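Long-range contacts in putative cell invasion protein with MAC/Perforin domain (Bacteroides thetaiotaomicron VPI-5482, PDB 3KK7), which is of undetermined function but carries a MACPF domain, the fold of the perforin and complement pore-forming proteins, and may therefore act at membranes: residues L400-Q404 with Y508-Y513; P32-S36 with L372-Y376; Y108-D112 with K156-G160. Residues are numbered along the deposited sequence.

Interaction 1 (L400-Q404 with Y508-Y513)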
ATOM      1  N   LEU A 400      17.615  -3.202  18.253  1.00 29.23           N
ATOM      2  CA  LEU A 400      17.269  -1.803  17.991  1.00 28.87           C
ATOM      3  C   LEU A 400      15.812  -1.699  17.568  1.00 29.22           C
ATOM      4  O   LEU A 400      15.418  -2.279  16.555  1.00 29.17           O
ATOM      5  CB  LEU A 400      18.149  -1.242  16.891  1.00 28.69           C
ATOM      6  CG  LEU A 400      17.857   0.204  16.478  1.00 28.81           C
ATOM      7  CD1 LEU A 400      18.165   1.200  17.626  1.00 27.89           C
ATOM      8  CD2 LEU A 400      18.637   0.505  15.196  1.00 26.71           C
ATOM      9  N   ASN A 401      15.014  -0.985  18.358  1.00 29.93           N
ATOM     10  CA  ASN A 401      13.645  -0.643  17.980  1.00 30.59           C
ATOM     11  C   ASN A 401      13.690   0.670  17.209  1.00 30.46           C
ATOM     12  O   ASN A 401      14.128   1.684  17.768  1.00 30.95           O
ATOM     13  CB  ASN A 401      12.708  -0.534  19.191  1.00 31.01           C
ATOM     14  CG  ASN A 401      12.193  -1.908  19.673  1.00 33.66           C
ATOM     15  OD1 ASN A 401      10.983  -2.144  19.732  1.00 36.22           O
ATOM     16  ND2 ASN A 401      13.120  -2.818  20.009  1.00 35.35           N
ATOM     17  N   THR A 402      13.255   0.648  15.941  1.00 29.52           N
ATOM     18  CA  THR A 402      13.321   1.825  15.077  1.00 29.01           C
ATOM     19  C   THR A 402      12.176   2.780  15.367  1.00 28.39           C
ATOM     20  O   THR A 402      11.297   2.466  16.142  1.00 28.43           O
ATOM     21  CB  THR A 402      13.298   1.429  13.577  1.00 29.03           C
ATOM     22  OG1 THR A 402      12.000   0.929  13.210  1.00 29.32           O
ATOM     23  CG2 THR A 402      14.362   0.377  13.287  1.00 29.05           C
ATOM     24  N   ARG A 403      12.177   3.931  14.714  1.00 27.86           N
ATOM     25  CA  ARG A 403      11.101   4.898  14.834  1.00 27.77           C
ATOM     26  C   ARG A 403       9.744   4.319  14.436  1.00 27.89           C
ATOM     27  O   ARG A 403       8.678   4.684  14.987  1.00 26.83           O
ATOM     28  CB  ARG A 403      11.371   6.092  13.925  1.00 27.98           C
ATOM     29  CG  ARG A 403      12.533   6.983  14.338  1.00 28.45           C
ATOM     30  CD  ARG A 403      12.513   8.272  13.518  1.00 28.57           C
ATOM     31  NE  ARG A 403      12.836   8.015  12.121  1.00 28.62           N
ATOM     32  CZ  ARG A 403      12.498   8.789  11.084  1.00 29.66           C
ATOM     33  NH1 ARG A 403      12.852   8.425   9.858  1.00 30.03           N
ATOM     34  NH2 ARG A 403      11.809   9.908  11.245  1.00 29.73           N
ATOM     35  N   GLN A 404       9.804   3.420  13.460  1.00 28.03           N
ATOM     36  CA  GLN A 404       8.625   2.833  12.845  1.00 28.19           C
ATOM     37  C   GLN A 404       8.154   1.679  13.711  1.00 28.36           C
ATOM     38  O   GLN A 404       7.069   1.148  13.518  1.00 28.01           O
ATOM     39  CB  GLN A 404       8.971   2.353  11.431  1.00 28.00           C
ATOM     40  CG  GLN A 404       9.472   3.439  10.440  1.00 29.63           C
ATOM     41  CD  GLN A 404      10.944   3.908  10.623  1.00 31.44           C
ATOM     42  OE1 GLN A 404      11.767   3.229  11.253  1.00 32.80           O
ATOM     43  NE2 GLN A 404      11.261   5.084  10.069  1.00 29.63           N
ATOM     44  N   TYR A 508      17.660  15.543  12.129  1.00 24.90           N
ATOM     45  CA  TYR A 508      16.680  15.152  13.134  1.00 25.49           C
ATOM     46  C   TYR A 508      16.567  13.620  13.270  1.00 26.25           C
ATOM     47  O   TYR A 508      16.284  13.126  14.352  1.00 26.57           O
ATOM     48  CB  TYR A 508      15.308  15.783  12.871  1.00 25.46           C
ATOM     49  CG  TYR A 508      14.242  14.880  12.211  1.00 26.38           C
ATOM     50  CD1 TYR A 508      13.411  14.059  12.970  1.00 25.95           C
ATOM     51  CD2 TYR A 508      14.044  14.891  10.837  1.00 25.51           C
ATOM     52  CE1 TYR A 508      12.433  13.268  12.360  1.00 25.10           C
ATOM     53  CE2 TYR A 508      13.089  14.115  10.249  1.00 25.05           C
ATOM     54  CZ  TYR A 508      12.280  13.307  11.009  1.00 25.02           C
ATOM     55  OH  TYR A 508      11.326  12.520  10.391  1.00 24.88           O
ATOM     56  N   ILE A 509      16.790  12.880  12.179  1.00 27.01           N
ATOM     57  CA  ILE A 509      16.708  11.410  12.206  1.00 27.39           C
ATOM     58  C   ILE A 509      17.862  10.785  12.984  1.00 27.77           C
ATOM     59  O   ILE A 509      17.622  10.110  13.978  1.00 28.52           O
ATOM     60  CB  ILE A 509      16.586  10.781  10.787  1.00 27.55           C
ATOM     61  CG1 ILE A 509      15.298  11.257  10.102  1.00 27.67           C
ATOM     62  CG2 ILE A 509      16.580   9.240  10.870  1.00 26.74           C
ATOM     63  CD1 ILE A 509      15.169  10.862   8.645  1.00 27.50           C
ATOM     64  N   PRO A 510      19.118  10.997  12.558  1.00 28.22           N
ATOM     65  CA  PRO A 510      20.195  10.444  13.426  1.00 28.25           C
ATOM     66  C   PRO A 510      20.080  10.894  14.889  1.00 28.45           C
ATOM     67  O   PRO A 510      20.426  10.135  15.796  1.00 28.14           O
ATOM     68  CB  PRO A 510      21.500  10.957  12.789  1.00 28.22           C
ATOM     69  CG  PRO A 510      21.082  11.961  11.721  1.00 28.41           C
ATOM     70  CD  PRO A 510      19.646  11.651  11.346  1.00 28.07           C
ATOM     71  N   ASP A 511      19.559  12.103  15.112  1.00 29.03           N
ATOM     72  CA  ASP A 511      19.363  12.626  16.479  1.00 29.28           C
ATOM     73  C   ASP A 511      18.282  11.849  17.255  1.00 29.14           C
ATOM     74  O   ASP A 511      18.412  11.643  18.469  1.00 29.14           O
ATOM     75  CB  ASP A 511      19.118  14.164  16.489  1.00 29.32           C
ATOM     76  CG  ASP A 511      20.441  14.992  16.538  1.00 29.73           C
ATOM     77  OD1 ASP A 511      21.499  14.401  16.862  1.00 29.63           O
ATOM     78  OD2 ASP A 511      20.423  16.227  16.256  1.00 29.45           O
ATOM     79  N   ALA A 512      17.243  11.389  16.565  1.00 29.07           N
ATOM     80  CA  ALA A 512      16.252  10.534  17.197  1.00 28.76           C
ATOM     81  C   ALA A 512      16.914   9.250  17.721  1.00 29.02           C
ATOM     82  O   ALA A 512      16.587   8.777  18.810  1.00 29.73           O
ATOM     83  CB  ALA A 512      15.165  10.231  16.256  1.00 28.47           C
ATOM     84  N   TYR A 513      17.898   8.725  17.002  1.00 29.03           N
ATOM     85  CA  TYR A 513      18.645   7.544  17.475  1.00 28.77           C
ATOM     86  C   TYR A 513      19.874   7.878  18.320  1.00 29.08           C
ATOM     87  O   TYR A 513      20.549   6.985  18.835  1.00 29.29           O
ATOM     88  CB  TYR A 513      19.060   6.678  16.289  1.00 28.59           C
ATOM     89  CG  TYR A 513      17.897   6.064  15.528  1.00 27.28           C
ATOM     90  CD1 TYR A 513      17.187   6.794  14.584  1.00 26.11           C
ATOM     91  CD2 TYR A 513      17.539   4.744  15.726  1.00 27.10           C
ATOM     92  CE1 TYR A 513      16.146   6.227  13.878  1.00 26.21           C
ATOM     93  CE2 TYR A 513      16.501   4.162  15.016  1.00 26.18           C
ATOM     94  CZ  TYR A 513      15.803   4.897  14.099  1.00 25.61           C
ATOM     95  OH  TYR A 513      14.771   4.296  13.413  1.00 24.12           O
TER
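Two side chains, Arg403 and Tyr513, account for most of this buried joint between the end of strand 392-401 and helix 508-512. Arg403 starts sideways from its CA but, with chi1 and chi3 both m around a t chi2, bends its guanidinium in toward the helix. There Arg403 NH2 makes a weak hydrogen bond to Tyr508 OH (2.8 Å), and one face of the group lies against Ile509, whose CD1 is 3.6 Å from Arg403 NH1. Tyr513 (m) has its CA-to-CB bond toward 400-404; its OH accepts a hydrogen bond from Arg403 N (2.9 Å, 162°), while Tyr513 CD2 meets Leu400 CD1 at 4.1 Å. Tyr508 has an off-well chi1 of 101°, and its hydroxyl also bonds Asn198. The carboxylate of the C-terminal Leu541 pairs with Arg403 NE and Tyr513 OH, Tyr197 O takes Arg403 NH1, and Trp35 O takes NH2. A buried positive charge is thus balanced by the chain terminus and hydrogen-bonded round its edge, tying the D2 and D3 regions together.

Interaction 2 (P32-S36 with L372-Y376)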
ATOM      1  N   PRO A  32      17.071  16.015  21.190  1.00 30.53           N
ATOM      2  CA  PRO A  32      15.651  16.397  21.100  1.00 30.26           C
ATOM      3  C   PRO A  32      14.728  15.162  21.173  1.00 30.41           C
ATOM      4  O   PRO A  32      15.200  14.028  21.133  1.00 30.32           O
ATOM      5  CB  PRO A  32      15.531  17.116  19.745  1.00 30.01           C
ATOM      6  CG  PRO A  32      16.891  17.023  19.073  1.00 30.26           C
ATOM      7  CD  PRO A  32      17.770  16.105  19.894  1.00 30.59           C
ATOM      8  N   ARG A  33      13.432  15.401  21.357  1.00 30.64           N
ATOM      9  CA  ARG A  33      12.417  14.355  21.332  1.00 30.81           C
ATOM     10  C   ARG A  33      11.567  14.502  20.081  1.00 30.52           C
ATOM     11  O   ARG A  33      10.368  14.733  20.181  1.00 31.03           O
ATOM     12  CB  ARG A  33      11.522  14.455  22.553  1.00 30.84           C
ATOM     13  CG  ARG A  33      12.294  14.386  23.834  1.00 32.28           C
ATOM     14  CD  ARG A  33      11.496  13.768  24.963  1.00 33.96           C
ATOM     15  NE  ARG A  33      12.405  13.003  25.807  1.00 36.01           N
ATOM     16  CZ  ARG A  33      12.512  11.676  25.834  1.00 37.08           C
ATOM     17  NH1 ARG A  33      11.725  10.892  25.101  1.00 36.98           N
ATOM     18  NH2 ARG A  33      13.408  11.127  26.648  1.00 38.34           N
ATOM     19  N   VAL A  34      12.186  14.404  18.910  1.00 29.74           N
ATOM     20  CA  VAL A  34      11.440  14.572  17.678  1.00 29.32           C
ATOM     21  C   VAL A  34      11.605  13.332  16.813  1.00 29.01           C
ATOM     22  O   VAL A  34      12.705  13.009  16.348  1.00 28.14           O
ATOM     23  CB  VAL A  34      11.828  15.867  16.931  1.00 29.12           C
ATOM     24  CG1 VAL A  34      10.971  16.034  15.701  1.00 28.47           C
ATOM     25  CG2 VAL A  34      11.628  17.065  17.824  1.00 28.54           C
ATOM     26  N   TRP A  35      10.478  12.651  16.613  1.00 28.96           N
ATOM     27  CA  TRP A  35      10.448  11.402  15.881  1.00 28.99           C
ATOM     28  C   TRP A  35       9.937  11.579  14.443  1.00 29.56           C
ATOM     29  O   TRP A  35      10.056  10.657  13.633  1.00 29.09           O
ATOM     30  CB  TRP A  35       9.607  10.350  16.613  1.00 29.04           C
ATOM     31  CG  TRP A  35       9.642  10.430  18.117  1.00 28.38           C
ATOM     32  CD1 TRP A  35       8.572  10.469  18.948  1.00 26.97           C
ATOM     33  CD2 TRP A  35      10.804  10.505  18.954  1.00 28.08           C
ATOM     34  NE1 TRP A  35       8.986  10.543  20.245  1.00 26.91           N
ATOM     35  CE2 TRP A  35      10.352  10.572  20.281  1.00 26.61           C
ATOM     36  CE3 TRP A  35      12.182  10.510  18.708  1.00 27.86           C
ATOM     37  CZ2 TRP A  35      11.224  10.657  21.369  1.00 26.68           C
ATOM     38  CZ3 TRP A  35      13.047  10.592  19.795  1.00 26.82           C
ATOM     39  CH2 TRP A  35      12.562  10.661  21.104  1.00 25.97           C
ATOM     40  N   SER A  36       9.411  12.761  14.111  1.00 30.14           N
ATOM     41  CA  SER A  36       8.929  13.019  12.760  1.00 30.58           C
ATOM     42  C   SER A  36       8.896  14.499  12.431  1.00 31.28           C
ATOM     43  O   SER A  36       9.035  15.316  13.304  1.00 31.71           O
ATOM     44  CB  SER A  36       7.531  12.412  12.590  1.00 30.44           C
ATOM     45  OG  SER A  36       6.568  13.092  13.359  1.00 30.04           O
ATOM     46  N   LEU A 372       5.327   7.767  14.137  1.00 23.99           N
ATOM     47  CA  LEU A 372       6.704   7.459  14.461  1.00 24.20           C
ATOM     48  C   LEU A 372       6.931   7.706  15.952  1.00 24.72           C
ATOM     49  O   LEU A 372       6.240   8.513  16.546  1.00 25.11           O
ATOM     50  CB  LEU A 372       7.665   8.246  13.558  1.00 23.74           C
ATOM     51  CG  LEU A 372       7.547   7.953  12.048  1.00 23.47           C
ATOM     52  CD1 LEU A 372       8.605   8.682  11.292  1.00 22.46           C
ATOM     53  CD2 LEU A 372       7.603   6.443  11.671  1.00 21.13           C
ATOM     54  N   GLU A 373       7.861   6.965  16.552  1.00 25.38           N
ATOM     55  CA  GLU A 373       8.052   6.948  18.007  1.00 25.24           C
ATOM     56  C   GLU A 373       9.539   6.960  18.412  1.00 25.25           C
ATOM     57  O   GLU A 373      10.420   6.972  17.557  1.00 23.92           O
ATOM     58  CB  GLU A 373       7.348   5.728  18.598  1.00 25.08           C
ATOM     59  CG  GLU A 373       5.832   5.779  18.521  1.00 26.54           C
ATOM     60  CD  GLU A 373       5.140   4.463  18.977  1.00 30.64           C
ATOM     61  OE1 GLU A 373       5.730   3.667  19.758  1.00 30.04           O
ATOM     62  OE2 GLU A 373       3.989   4.218  18.534  1.00 33.59           O
ATOM     63  N   GLU A 374       9.802   6.990  19.721  1.00 26.09           N
ATOM     64  CA  GLU A 374      11.173   7.031  20.233  1.00 27.23           C
ATOM     65  C   GLU A 374      11.840   5.695  19.971  1.00 27.47           C
ATOM     66  O   GLU A 374      11.288   4.655  20.319  1.00 26.83           O
ATOM     67  CB  GLU A 374      11.200   7.299  21.749  1.00 27.75           C
ATOM     68  CG  GLU A 374      12.629   7.365  22.391  1.00 29.12           C
ATOM     69  CD  GLU A 374      12.616   7.575  23.918  1.00 31.31           C
ATOM     70  OE1 GLU A 374      11.549   7.929  24.469  1.00 32.29           O
ATOM     71  OE2 GLU A 374      13.681   7.377  24.552  1.00 32.73           O
ATOM     72  N   PRO A 375      13.024   5.717  19.348  1.00 28.31           N
ATOM     73  CA  PRO A 375      13.798   4.489  19.249  1.00 29.04           C
ATOM     74  C   PRO A 375      14.587   4.154  20.532  1.00 29.80           C
ATOM     75  O   PRO A 375      14.799   5.008  21.381  1.00 29.71           O
ATOM     76  CB  PRO A 375      14.733   4.761  18.076  1.00 28.69           C
ATOM     77  CG  PRO A 375      14.831   6.195  17.998  1.00 28.52           C
ATOM     78  CD  PRO A 375      13.573   6.777  18.493  1.00 28.08           C
ATOM     79  N   TYR A 376      15.014   2.899  20.644  1.00 30.77           N
ATOM     80  CA  TYR A 376      15.707   2.411  21.824  1.00 31.33           C
ATOM     81  C   TYR A 376      16.251   1.026  21.550  1.00 31.92           C
ATOM     82  O   TYR A 376      15.700   0.300  20.743  1.00 32.45           O
ATOM     83  CB  TYR A 376      14.756   2.332  23.026  1.00 31.45           C
ATOM     84  CG  TYR A 376      13.551   1.440  22.831  1.00 31.62           C
ATOM     85  CD1 TYR A 376      13.607   0.082  23.135  1.00 32.68           C
ATOM     86  CD2 TYR A 376      12.345   1.963  22.365  1.00 33.08           C
ATOM     87  CE1 TYR A 376      12.487  -0.748  22.967  1.00 33.24           C
ATOM     88  CE2 TYR A 376      11.228   1.155  22.187  1.00 33.80           C
ATOM     89  CZ  TYR A 376      11.302  -0.203  22.485  1.00 33.84           C
ATOM     90  OH  TYR A 376      10.190  -0.990  22.311  1.00 33.18           O
TER
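Trp35 dominates the packing where the loop segments 32-36 and 372-376 pass each other, their touching parts running 137° apart. Its CA-to-CB bond points toward the opposing loop, and one indole face lies over the backbone of Glu373 and Glu374. Glu374 CA sits 3.6 Å from the centroid of the six-membered ring and 9° off its normal, a well-centred CH-pi contact; Glu374 CB comes within 3.4 Å of Trp35 CZ2, and Glu373 C within 3.5 Å of Trp35 CG.

Apolar contacts extend this packing. Trp35 CE3 meets Pro375 CD at 4.0 Å, and Trp35 CB lies 4.2 Å from Leu372 CB. Leu372 CD1 also touches Ser36 CB at 4.1 Å.

The charged contribution is a single salt bridge at the rim of the contact: Arg33 NH1 donates to Glu374 OE1 at 3.0 Å and 155°, the oxygen lying near the guanidinium plane. Glu374 therefore serves twice, its aliphatic base covering the indole and its carboxylate holding Arg33.

The backbone of both segments is engaged by Arg403, through its NH2 to Trp35 O and its main chain to Glu373, while Trp35 also touches Ala512. No regular secondary structure is shared by the two loops; an indole face on a loop backbone, with a salt bridge beside it, fastens the loop after strand 22-25 to the one between helix 353-363 and strand 376-386, the latter a strand of the mixed sheet of the D2 region.

Interaction 3 (Y108-D112 with K156-G160)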
ATOM      1  N   TYR A 108     -24.572  -8.062  -6.940  1.00 26.06           N
ATOM      2  CA  TYR A 108     -24.029  -8.607  -5.712  1.00 25.07           C
ATOM      3  C   TYR A 108     -24.948  -8.361  -4.524  1.00 25.10           C
ATOM      4  O   TYR A 108     -25.341  -7.231  -4.243  1.00 24.42           O
ATOM      5  CB  TYR A 108     -22.599  -8.078  -5.469  1.00 25.07           C
ATOM      6  CG  TYR A 108     -22.394  -6.564  -5.396  1.00 24.24           C
ATOM      7  CD1 TYR A 108     -22.421  -5.767  -6.546  1.00 24.01           C
ATOM      8  CD2 TYR A 108     -22.107  -5.940  -4.173  1.00 24.21           C
ATOM      9  CE1 TYR A 108     -22.215  -4.361  -6.473  1.00 23.36           C
ATOM     10  CE2 TYR A 108     -21.886  -4.557  -4.081  1.00 23.30           C
ATOM     11  CZ  TYR A 108     -21.941  -3.769  -5.227  1.00 23.85           C
ATOM     12  OH  TYR A 108     -21.712  -2.413  -5.114  1.00 22.11           O
ATOM     13  N   SER A 109     -25.281  -9.454  -3.844  1.00 25.37           N
ATOM     14  CA  SER A 109     -26.156  -9.453  -2.667  1.00 25.48           C
ATOM     15  C   SER A 109     -25.472  -9.012  -1.405  1.00 25.72           C
ATOM     16  O   SER A 109     -26.132  -8.836  -0.379  1.00 25.90           O
ATOM     17  CB  SER A 109     -26.685 -10.859  -2.393  1.00 25.10           C
ATOM     18  OG  SER A 109     -27.601 -11.244  -3.395  1.00 26.15           O
ATOM     19  N   ASP A 110     -24.157  -8.896  -1.437  1.00 25.72           N
ATOM     20  CA  ASP A 110     -23.443  -8.457  -0.250  1.00 26.23           C
ATOM     21  C   ASP A 110     -22.017  -8.131  -0.640  1.00 26.72           C
ATOM     22  O   ASP A 110     -21.618  -8.351  -1.801  1.00 26.71           O
ATOM     23  CB  ASP A 110     -23.522  -9.492   0.903  1.00 25.79           C
ATOM     24  CG  ASP A 110     -22.688 -10.737   0.652  1.00 26.17           C
ATOM     25  OD1 ASP A 110     -21.567 -10.647   0.113  1.00 23.82           O
ATOM     26  OD2 ASP A 110     -23.154 -11.832   1.018  1.00 28.61           O
ATOM     27  N   PHE A 111     -21.250  -7.633   0.324  1.00 27.24           N
ATOM     28  CA  PHE A 111     -19.957  -7.060   0.015  1.00 27.74           C
ATOM     29  C   PHE A 111     -18.857  -8.089  -0.159  1.00 28.47           C
ATOM     30  O   PHE A 111     -17.827  -7.763  -0.705  1.00 29.74           O
ATOM     31  CB  PHE A 111     -19.657  -5.897   0.963  1.00 27.73           C
ATOM     32  CG  PHE A 111     -20.651  -4.789   0.796  1.00 28.34           C
ATOM     33  CD1 PHE A 111     -20.576  -3.934  -0.301  1.00 29.98           C
ATOM     34  CD2 PHE A 111     -21.746  -4.687   1.625  1.00 29.13           C
ATOM     35  CE1 PHE A 111     -21.560  -2.935  -0.508  1.00 30.79           C
ATOM     36  CE2 PHE A 111     -22.729  -3.718   1.417  1.00 28.40           C
ATOM     37  CZ  PHE A 111     -22.640  -2.849   0.354  1.00 29.53           C
ATOM     38  N   ASP A 112     -19.087  -9.341   0.202  1.00 28.89           N
ATOM     39  CA  ASP A 112     -18.156 -10.387  -0.200  1.00 29.84           C
ATOM     40  C   ASP A 112     -18.441 -10.788  -1.625  1.00 29.71           C
ATOM     41  O   ASP A 112     -17.519 -10.988  -2.430  1.00 31.37           O
ATOM     42  CB  ASP A 112     -18.232 -11.592   0.723  1.00 30.19           C
ATOM     43  CG  ASP A 112     -17.593 -11.325   2.054  1.00 32.80           C
ATOM     44  OD1 ASP A 112     -16.730 -10.413   2.148  1.00 35.83           O
ATOM     45  OD2 ASP A 112     -17.933 -12.050   3.010  1.00 38.70           O
ATOM     46  N   LYS A 156     -33.440  -8.602   1.775  1.00 30.04           N
ATOM     47  CA  LYS A 156     -34.029  -8.277   0.489  1.00 28.50           C
ATOM     48  C   LYS A 156     -33.138  -7.421  -0.410  1.00 26.61           C
ATOM     49  O   LYS A 156     -33.444  -7.236  -1.583  1.00 26.27           O
ATOM     50  CB  LYS A 156     -35.364  -7.551   0.698  1.00 29.07           C
ATOM     51  CG  LYS A 156     -36.367  -8.304   1.568  1.00 29.41           C
ATOM     52  CD  LYS A 156     -37.775  -7.736   1.492  1.00 29.25           C
ATOM     53  CE  LYS A 156     -38.748  -8.563   2.367  1.00 30.46           C
ATOM     54  NZ  LYS A 156     -38.565  -8.235   3.823  1.00 30.95           N
ATOM     55  N   VAL A 157     -32.050  -6.912   0.133  1.00 24.64           N
ATOM     56  CA  VAL A 157     -31.189  -5.995  -0.578  1.00 24.06           C
ATOM     57  C   VAL A 157     -30.281  -6.701  -1.581  1.00 23.65           C
ATOM     58  O   VAL A 157     -29.705  -7.748  -1.276  1.00 24.04           O
ATOM     59  CB  VAL A 157     -30.323  -5.184   0.436  1.00 24.12           C
ATOM     60  CG1 VAL A 157     -29.159  -4.486  -0.232  1.00 22.60           C
ATOM     61  CG2 VAL A 157     -31.212  -4.193   1.183  1.00 23.74           C
ATOM     62  N   VAL A 158     -30.186  -6.146  -2.785  1.00 22.79           N
ATOM     63  CA  VAL A 158     -29.156  -6.543  -3.740  1.00 22.73           C
ATOM     64  C   VAL A 158     -28.586  -5.295  -4.415  1.00 23.18           C
ATOM     65  O   VAL A 158     -29.303  -4.308  -4.619  1.00 23.26           O
ATOM     66  CB  VAL A 158     -29.649  -7.596  -4.758  1.00 22.41           C
ATOM     67  CG1 VAL A 158     -30.794  -7.083  -5.588  1.00 22.81           C
ATOM     68  CG2 VAL A 158     -28.525  -8.052  -5.644  1.00 20.38           C
ATOM     69  N   HIS A 159     -27.287  -5.338  -4.721  1.00 23.55           N
ATOM     70  CA  HIS A 159     -26.574  -4.214  -5.341  1.00 23.76           C
ATOM     71  C   HIS A 159     -26.175  -4.496  -6.774  1.00 24.06           C
ATOM     72  O   HIS A 159     -26.030  -5.644  -7.172  1.00 24.38           O
ATOM     73  CB  HIS A 159     -25.333  -3.874  -4.549  1.00 23.71           C
ATOM     74  CG  HIS A 159     -25.581  -3.791  -3.085  1.00 23.06           C
ATOM     75  ND1 HIS A 159     -26.042  -2.646  -2.481  1.00 22.12           N
ATOM     76  CD2 HIS A 159     -25.466  -4.719  -2.107  1.00 22.34           C
ATOM     77  CE1 HIS A 159     -26.207  -2.877  -1.189  1.00 23.44           C
ATOM     78  NE2 HIS A 159     -25.863  -4.125  -0.937  1.00 22.37           N
ATOM     79  N   GLY A 160     -25.992  -3.424  -7.537  1.00 24.10           N
ATOM     80  CA  GLY A 160     -25.658  -3.515  -8.968  1.00 23.42           C
ATOM     81  C   GLY A 160     -24.632  -2.467  -9.357  1.00 22.55           C
ATOM     82  O   GLY A 160     -24.579  -1.411  -8.754  1.00 20.90           O
TER
HETATM   83  O   HOH W   1     -23.666  -1.033  -6.039  1.00 24.46           O
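At Tyr108 the strand 93-108 ends, and here it is still paired with strand 157-173. Tyr108 and His159 form an antiparallel hydrogen-bonded pair: Tyr108 N donates to His159 O and His159 N to Tyr108 O, both at 2.8 Å and nearly straight. The two side chains lie on the same face of the sheet, so the Tyr108 ring, in the p rotamer, turns across its partner and receives His159 CB over its face, 3.5 Å from the ring centroid and 14° off the normal. A water bridges the phenol to the next residue of the strand, 2.6 Å from Tyr108 OH and donating to Gly160 O at 2.9 Å.

Ser109 then leaves the pairing. Its CA-to-CB bond points away, with Ser109 OG bonded to Phe236 O and 4.0 Å from Val158 CG2, while its backbone N is held by Glu240 of helix 236-249. Asp110 barely touches the strand; its carboxylate OD1 bonds the backbone N of Arg113 and, weakly, that of Asp112. That turn brings Phe111 back over the imidazole: Phe111 CZ is 3.7 Å from His159 NE2, over a face of the His159 ring, and the two ring planes are inclined at 40°. Helix 133-146 supports both aromatic residues of the segment, Arg139 bonding Tyr108 OH and, with Gln140 and Ile143, touching Phe111.

Tyr108, Phe111 and His159 thus build an aromatic cluster at the end of strand 93-108, where its pairing with 157-173 stops, part of the bent antiparallel sheet that characterises the MACPF fold.

Interactions 1 and 2 form one continuous packing region, their centres 6 Å apart. The segments 400-404 and 372-376 are joined by two probable backbone hydrogen bonds, Asn401 N to Tyr376 O (2.8 Å) and Glu373 N to Arg403 O (2.9 Å), while Pro375 CG packs on Ala512 O at 3.2 Å; 372-376 thus meets 400-404 through its backbone and helix 508-512 through Pro375. Interaction 3 stands apart, its centre 47 Å from that of interaction 1 and 46 Å from that of interaction 2, across the centre of the chain. In sequence, 108-112 and 156-160 both fall between 32-36 and 372-376, the two halves of interaction 2.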